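Local coordinates for protein putative sporulation-specific glycosylase ydhD (Bacillus subtilis subsp. subtilis str. 168, PDB 3CZ8) that probably hydrolyses glycosidic bonds of chitin-like or cell-wall polysaccharides during sporulation, this chain being its glycosyl hydrolase family 18 catalytic domain, at residues A[152-157]-A[180-185]; A[219-224]-A[301-306]. The protein carries 1 engineered substitution. All blocks are in the same frame, centred on the assembly; numbering follows the deposited sequence. Where two conformers were deposited one is given.

Both interactions are parallel strand pairs of the barrel sheet of a family 18 glycosyl hydrolase domain, a TIM barrel, and their centres lie 11 Å apart. Along the chain they follow in series: interaction 1 pairs strands 147-153 and 177-181, and interaction 2 then pairs strand 217-220 with the last strand, 302-310. Strands 177-181 and 217-220 are neighbours, with a probable hydrogen bond from Gly-220 N to Ile-180 O (2.7 Å), so four consecutive strands of the barrel wall are joined. Tyr-183 packs on Val-221, Pro-222 and Trp-306. Side chains of both contacts come within about 6 to 7 Å of the predicted proton donor Glu-120, which places them beside the probable catalytic cleft.

Interaction 1 (A[152-157]-A[180-185]); sequences VPAKTS and IMAYDW
The methyl of Ala-154 meets the CZ2-CH2 side of the Trp-185 six-membered ring obliquely, CB 3.7 Å from CH2. The same CB also meets Ile-180 CG2 at 4.0 Å and, more loosely, CB of Ala-182, so one methyl touches three residues of 180-185 just past the end of strand 147-153. The contact joins the C-terminal ends of the two parallel strands of a beta-alpha-beta unit of the TIM barrel, strand 147-153, helix 168-174 and strand 177-181. Val-152 and Ile-180 pair in parallel register with their side chains on one face of the sheet, where both touch Tyr-168 of the connecting helix. Their side chains cross obliquely, Val-152 CG2 meeting Ile-180 CG1 at 4.0 Å. Ile-180 CG2 stands anti to its backbone N, and it is this branch that reaches Ala-154. Pro-153 and Met-181 point to the other face; the side chain of Pro-153 is about 6 Å from that of Glu-120, the predicted proton donor. Met-181, the last paired residue, and Ala-182 after it each centre an inverse gamma turn, where the strand gives way to loop. At the polar edge Lys-155 points away from 180-185, and its NZ bonds the carbonyl oxygens of Leu-163 and Tyr-166. One hydrogen bond joins the segments: Met-181 N donates to Val-152 O at 2.8 Å, with an N-H...O angle of 168°.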
loop_
_atom_site.group_PDB
_atom_site.type_symbol
_atom_site.label_atom_id
_atom_site.label_comp_id
_atom_site.label_asym_id
_atom_site.label_seq_id
_atom_site.Cartn_x
_atom_site.Cartn_y
_atom_site.Cartn_z
ATOM N N VAL A 152 15.278 12.176 -7.151
ATOM C CA VAL A 152 15.496 12.515 -8.565
ATOM C C VAL A 152 15.113 11.335 -9.466
ATOM O O VAL A 152 15.176 10.179 -9.034
ATOM C CB VAL A 152 16.979 12.961 -8.874
ATOM C CG1 VAL A 152 17.345 14.244 -8.138
ATOM C CG2 VAL A 152 17.977 11.854 -8.571
ATOM N N PRO A 153 14.695 11.615 -10.720
ATOM C CA PRO A 153 14.489 10.500 -11.647
ATOM C C PRO A 153 15.824 9.928 -12.118
ATOM O O PRO A 153 16.832 10.640 -12.134
ATOM C CB PRO A 153 13.742 11.144 -12.827
ATOM C CG PRO A 153 13.377 12.526 -12.384
ATOM C CD PRO A 153 14.369 12.908 -11.344
ATOM N N ALA A 154 15.828 8.649 -12.478
ATOM C CA ALA A 154 17.030 7.984 -12.969
ATOM C C ALA A 154 17.492 8.583 -14.292
ATOM O O ALA A 154 16.684 8.794 -15.202
ATOM C CB ALA A 154 16.782 6.502 -13.124
ATOM N N LYS A 155 18.789 8.867 -14.375
ATOM C CA LYS A 155 19.401 9.451 -15.568
ATOM C C LYS A 155 20.547 8.576 -16.029
ATOM O O LYS A 155 21.304 8.051 -15.204
ATOM C CB LYS A 155 19.923 10.870 -15.289
ATOM C CG LYS A 155 18.844 11.937 -15.244
ATOM C CD LYS A 155 19.411 13.341 -15.024
ATOM C CE LYS A 155 20.164 13.860 -16.237
ATOM N NZ LYS A 155 20.262 15.344 -16.238
ATOM N N THR A 156 20.659 8.431 -17.350
ATOM C CA THR A 156 21.737 7.660 -17.972
ATOM C C THR A 156 22.650 8.562 -18.804
ATOM O O THR A 156 23.794 8.205 -19.100
ATOM C CB THR A 156 21.204 6.483 -18.828
ATOM O OG1 THR A 156 22.303 5.668 -19.253
ATOM C CG2 THR A 156 20.437 6.979 -20.057
ATOM N N SER A 157 22.145 9.746 -19.153
ATOM C CA SER A 157 22.913 10.763 -19.874
ATOM C C SER A 157 22.266 12.123 -19.624
ATOM O O SER A 157 21.289 12.217 -18.880
ATOM C CB SER A 157 22.950 10.464 -21.376
ATOM O OG SER A 157 21.715 10.792 -21.989
ATOM N N ILE A 180 17.774 8.043 -5.907
ATOM C CA ILE A 180 17.568 7.910 -7.341
ATOM C C ILE A 180 16.391 6.996 -7.581
ATOM O O ILE A 180 16.404 5.840 -7.175
ATOM C CB ILE A 180 18.828 7.400 -8.076
ATOM C CG1 ILE A 180 19.964 8.413 -7.927
ATOM C CG2 ILE A 180 18.526 7.153 -9.560
ATOM C CD1 ILE A 180 21.275 7.889 -8.373
ATOM N N MET A 181 15.358 7.527 -8.226
ATOM C CA MET A 181 14.139 6.765 -8.439
ATOM C C MET A 181 14.269 5.917 -9.701
ATOM O O MET A 181 13.766 6.273 -10.769
ATOM C CB MET A 181 12.918 7.696 -8.433
ATOM C CG MET A 181 12.745 8.500 -7.120
ATOM S SD MET A 181 12.507 7.557 -5.572
ATOM C CE MET A 181 14.136 7.319 -4.982
ATOM N N ALA A 182 14.969 4.791 -9.551
ATOM C CA ALA A 182 15.374 3.949 -10.675
ATOM C C ALA A 182 14.288 2.946 -11.063
ATOM O O ALA A 182 14.421 1.739 -10.828
ATOM C CB ALA A 182 16.685 3.238 -10.355
ATOM N N TYR A 183 13.218 3.465 -11.660
ATOM C CA TYR A 183 12.084 2.664 -12.125
ATOM C C TYR A 183 11.272 3.464 -13.128
ATOM O O TYR A 183 11.585 4.630 -13.384
ATOM C CB TYR A 183 11.188 2.213 -10.954
ATOM C CG TYR A 183 10.748 3.314 -10.014
ATOM C CD1 TYR A 183 9.663 4.134 -10.324
ATOM C CD2 TYR A 183 11.405 3.526 -8.806
ATOM C CE1 TYR A 183 9.264 5.150 -9.470
ATOM C CE2 TYR A 183 11.005 4.537 -7.941
ATOM C CZ TYR A 183 9.935 5.341 -8.282
ATOM O OH TYR A 183 9.530 6.344 -7.433
ATOM N N ASP A 184 10.222 2.835 -13.664
ATOM C CA ASP A 184 9.323 3.439 -14.666
ATOM C C ASP A 184 9.981 3.697 -16.022
ATOM O O ASP A 184 9.593 4.626 -16.738
ATOM C CB ASP A 184 8.600 4.699 -14.144
ATOM C CG ASP A 184 7.404 4.368 -13.278
ATOM O OD1 ASP A 184 7.139 3.171 -13.057
ATOM O OD2 ASP A 184 6.722 5.307 -12.821
ATOM N N TRP A 185 10.961 2.859 -16.368
ATOM C CA TRP A 185 11.489 2.795 -17.732
ATOM C C TRP A 185 10.394 2.329 -18.685
ATOM O O TRP A 185 10.355 2.724 -19.849
ATOM C CB TRP A 185 12.711 1.879 -17.808
ATOM C CG TRP A 185 13.998 2.605 -17.537
ATOM C CD1 TRP A 185 14.672 3.432 -18.398
ATOM C CD2 TRP A 185 14.758 2.584 -16.324
ATOM N NE1 TRP A 185 15.804 3.922 -17.796
ATOM C CE2 TRP A 185 15.883 3.421 -16.522
ATOM C CE3 TRP A 185 14.602 1.939 -15.089
ATOM C CZ2 TRP A 185 16.852 3.627 -15.530
ATOM C CZ3 TRP A 185 15.567 2.139 -14.103
ATOM C CH2 TRP A 185 16.675 2.981 -14.329
#

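Interaction 2 (A[219-224]-A[301-306]); sequences IGVPLY and QAIGAW
Leu-223 lies over one face of the Trp-306 indole, its CB 3.9 Å from the centroid of the five-membered ring, a CH-pi contact. The two side chains cross at about a right angle. Leu-223 CG stands anti to the backbone N (chi1 175°), and the turn at chi2 then sets CD1 3.8 Å from Trp-306 CG. The edge of the indole is used as well: NE1 donates to Val-221 O at 3.2 Å, the oxygen lying near the ring plane, although the bond is bent to 135° at the hydrogen. A phenylalanine in place of Trp-306 would lack this N-H, and would probably deprive Val-221 O of that donor and leave the ring freer to turn beneath Leu-223.

Before the tryptophan, strand 217-220 pairs in parallel with the final strand, 302-310, which on its other side bonds the first, 9-17, and thereby closes the TIM barrel. Ile-219 N to Ala-302 O, Gly-304 N to Ile-219 O and Val-221 N to Gly-304 O form the backbone bonds. Gly-220 sits opposite Gly-304, their CA atoms only 4.2 Å apart.

Val-221 spreads its two methyls over different partners: CG1 meets Ile-303 CG2 at 3.9 Å, while CG2 reaches Ala-305 CB at 3.7 Å. Ile-303 has CG1 beside its backbone N and bends at chi2 (-80°), which carries CD1 back to Ile-219 O and Val-221 CG1. Helix 285-297 covers this side, with Met-288 on Val-221 and Val-295 on Ile-303.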
loop_
_atom_site.group_PDB
_atom_site.type_symbol
_atom_site.label_atom_id
_atom_site.label_comp_id
_atom_site.label_asym_id
_atom_site.label_seq_id
_atom_site.Cartn_x
_atom_site.Cartn_y
_atom_site.Cartn_z
ATOM N N ILE A 219 19.570 3.836 -4.224
ATOM C CA ILE A 219 18.773 3.353 -5.361
ATOM C C ILE A 219 17.339 2.996 -4.928
ATOM O O ILE A 219 17.112 2.002 -4.238
ATOM C CB ILE A 219 19.458 2.163 -6.097
ATOM C CG1 ILE A 219 20.901 2.511 -6.510
ATOM C CG2 ILE A 219 18.628 1.704 -7.302
ATOM C CD1 ILE A 219 21.053 3.718 -7.461
ATOM N N GLY A 220 16.382 3.831 -5.320
ATOM C CA GLY A 220 14.968 3.570 -5.054
ATOM C C GLY A 220 14.421 2.453 -5.928
ATOM O O GLY A 220 14.705 2.401 -7.122
ATOM N N VAL A 221 13.644 1.553 -5.326
ATOM C CA VAL A 221 13.022 0.439 -6.058
ATOM C C VAL A 221 11.562 0.775 -6.457
ATOM O O VAL A 221 10.956 1.674 -5.859
ATOM C CB VAL A 221 13.113 -0.899 -5.267
ATOM C CG1 VAL A 221 14.578 -1.264 -4.949
ATOM C CG2 VAL A 221 12.244 -0.881 -4.019
ATOM N N PRO A 222 11.009 0.086 -7.489
ATOM C CA PRO A 222 9.644 0.381 -7.953
ATOM C C PRO A 222 8.558 0.273 -6.886
ATOM O O PRO A 222 8.597 -0.613 -6.033
ATOM C CB PRO A 222 9.397 -0.676 -9.032
ATOM C CG PRO A 222 10.730 -1.076 -9.481
ATOM C CD PRO A 222 11.628 -0.978 -8.306
ATOM N N LEU A 223 7.610 1.196 -6.944
ATOM C CA LEU A 223 6.398 1.114 -6.147
ATOM C C LEU A 223 5.363 0.241 -6.870
ATOM O O LEU A 223 4.682 -0.565 -6.235
ATOM C CB LEU A 223 5.860 2.531 -5.892
ATOM C CG LEU A 223 4.534 2.822 -5.174
ATOM C CD1 LEU A 223 4.417 2.153 -3.805
ATOM C CD2 LEU A 223 4.339 4.332 -5.064
ATOM N N TYR A 224 5.282 0.383 -8.198
ATOM C CA TYR A 224 4.256 -0.254 -9.042
ATOM C C TYR A 224 4.827 -1.217 -10.084
ATOM O O TYR A 224 5.869 -0.934 -10.675
ATOM C CB TYR A 224 3.490 0.813 -9.839
ATOM C CG TYR A 224 2.646 1.793 -9.055
ATOM C CD1 TYR A 224 1.555 1.362 -8.302
ATOM C CD2 TYR A 224 2.907 3.166 -9.118
ATOM C CE1 TYR A 224 0.766 2.264 -7.599
ATOM C CE2 TYR A 224 2.120 4.081 -8.419
ATOM C CZ TYR A 224 1.053 3.621 -7.662
ATOM O OH TYR A 224 0.268 4.509 -6.966
ATOM N N GLN A 301 25.273 3.563 -0.927
ATOM C CA GLN A 301 24.772 3.741 0.441
ATOM C C GLN A 301 23.648 2.790 0.841
ATOM O O GLN A 301 23.704 2.187 1.915
ATOM C CB GLN A 301 24.324 5.189 0.673
ATOM C CG GLN A 301 23.686 5.484 2.043
ATOM C CD GLN A 301 24.666 5.388 3.221
ATOM O OE1 GLN A 301 24.274 5.030 4.328
ATOM N NE2 GLN A 301 25.932 5.723 2.987
ATOM N N ALA A 302 22.637 2.661 -0.020
ATOM C CA ALA A 302 21.404 1.968 0.345
ATOM C C ALA A 302 20.491 1.642 -0.826
ATOM O O ALA A 302 20.635 2.181 -1.927
ATOM C CB ALA A 302 20.627 2.795 1.361
ATOM N N ILE A 303 19.553 0.738 -0.548
ATOM C CA ILE A 303 18.344 0.538 -1.333
ATOM C C ILE A 303 17.259 1.384 -0.646
ATOM O O ILE A 303 17.223 1.468 0.582
ATOM C CB ILE A 303 17.986 -0.984 -1.389
ATOM C CG1 ILE A 303 18.820 -1.706 -2.470
ATOM C CG2 ILE A 303 16.485 -1.242 -1.558
ATOM C CD1 ILE A 303 18.319 -1.557 -3.896
ATOM N N GLY A 304 16.421 2.055 -1.432
ATOM C CA GLY A 304 15.255 2.764 -0.889
ATOM C C GLY A 304 13.956 2.121 -1.350
ATOM O O GLY A 304 13.861 1.658 -2.486
ATOM N N ALA A 305 12.952 2.086 -0.475
ATOM C CA ALA A 305 11.681 1.416 -0.787
ATOM C C ALA A 305 10.471 2.090 -0.143
ATOM O O ALA A 305 10.609 3.101 0.549
ATOM C CB ALA A 305 11.743 -0.052 -0.405
ATOM N N TRP A 306 9.288 1.522 -0.371
ATOM C CA TRP A 306 8.033 2.173 0.013
ATOM C C TRP A 306 7.245 1.410 1.070
ATOM O O TRP A 306 7.225 0.181 1.080
ATOM C CB TRP A 306 7.155 2.374 -1.220
ATOM C CG TRP A 306 7.838 3.109 -2.331
ATOM C CD1 TRP A 306 8.549 2.561 -3.369
ATOM C CD2 TRP A 306 7.875 4.526 -2.522
ATOM N NE1 TRP A 306 9.023 3.555 -4.190
ATOM C CE2 TRP A 306 8.627 4.771 -3.693
ATOM C CE3 TRP A 306 7.344 5.618 -1.817
ATOM C CZ2 TRP A 306 8.858 6.062 -4.177
ATOM C CZ3 TRP A 306 7.580 6.898 -2.296
ATOM C CH2 TRP A 306 8.332 7.109 -3.469
#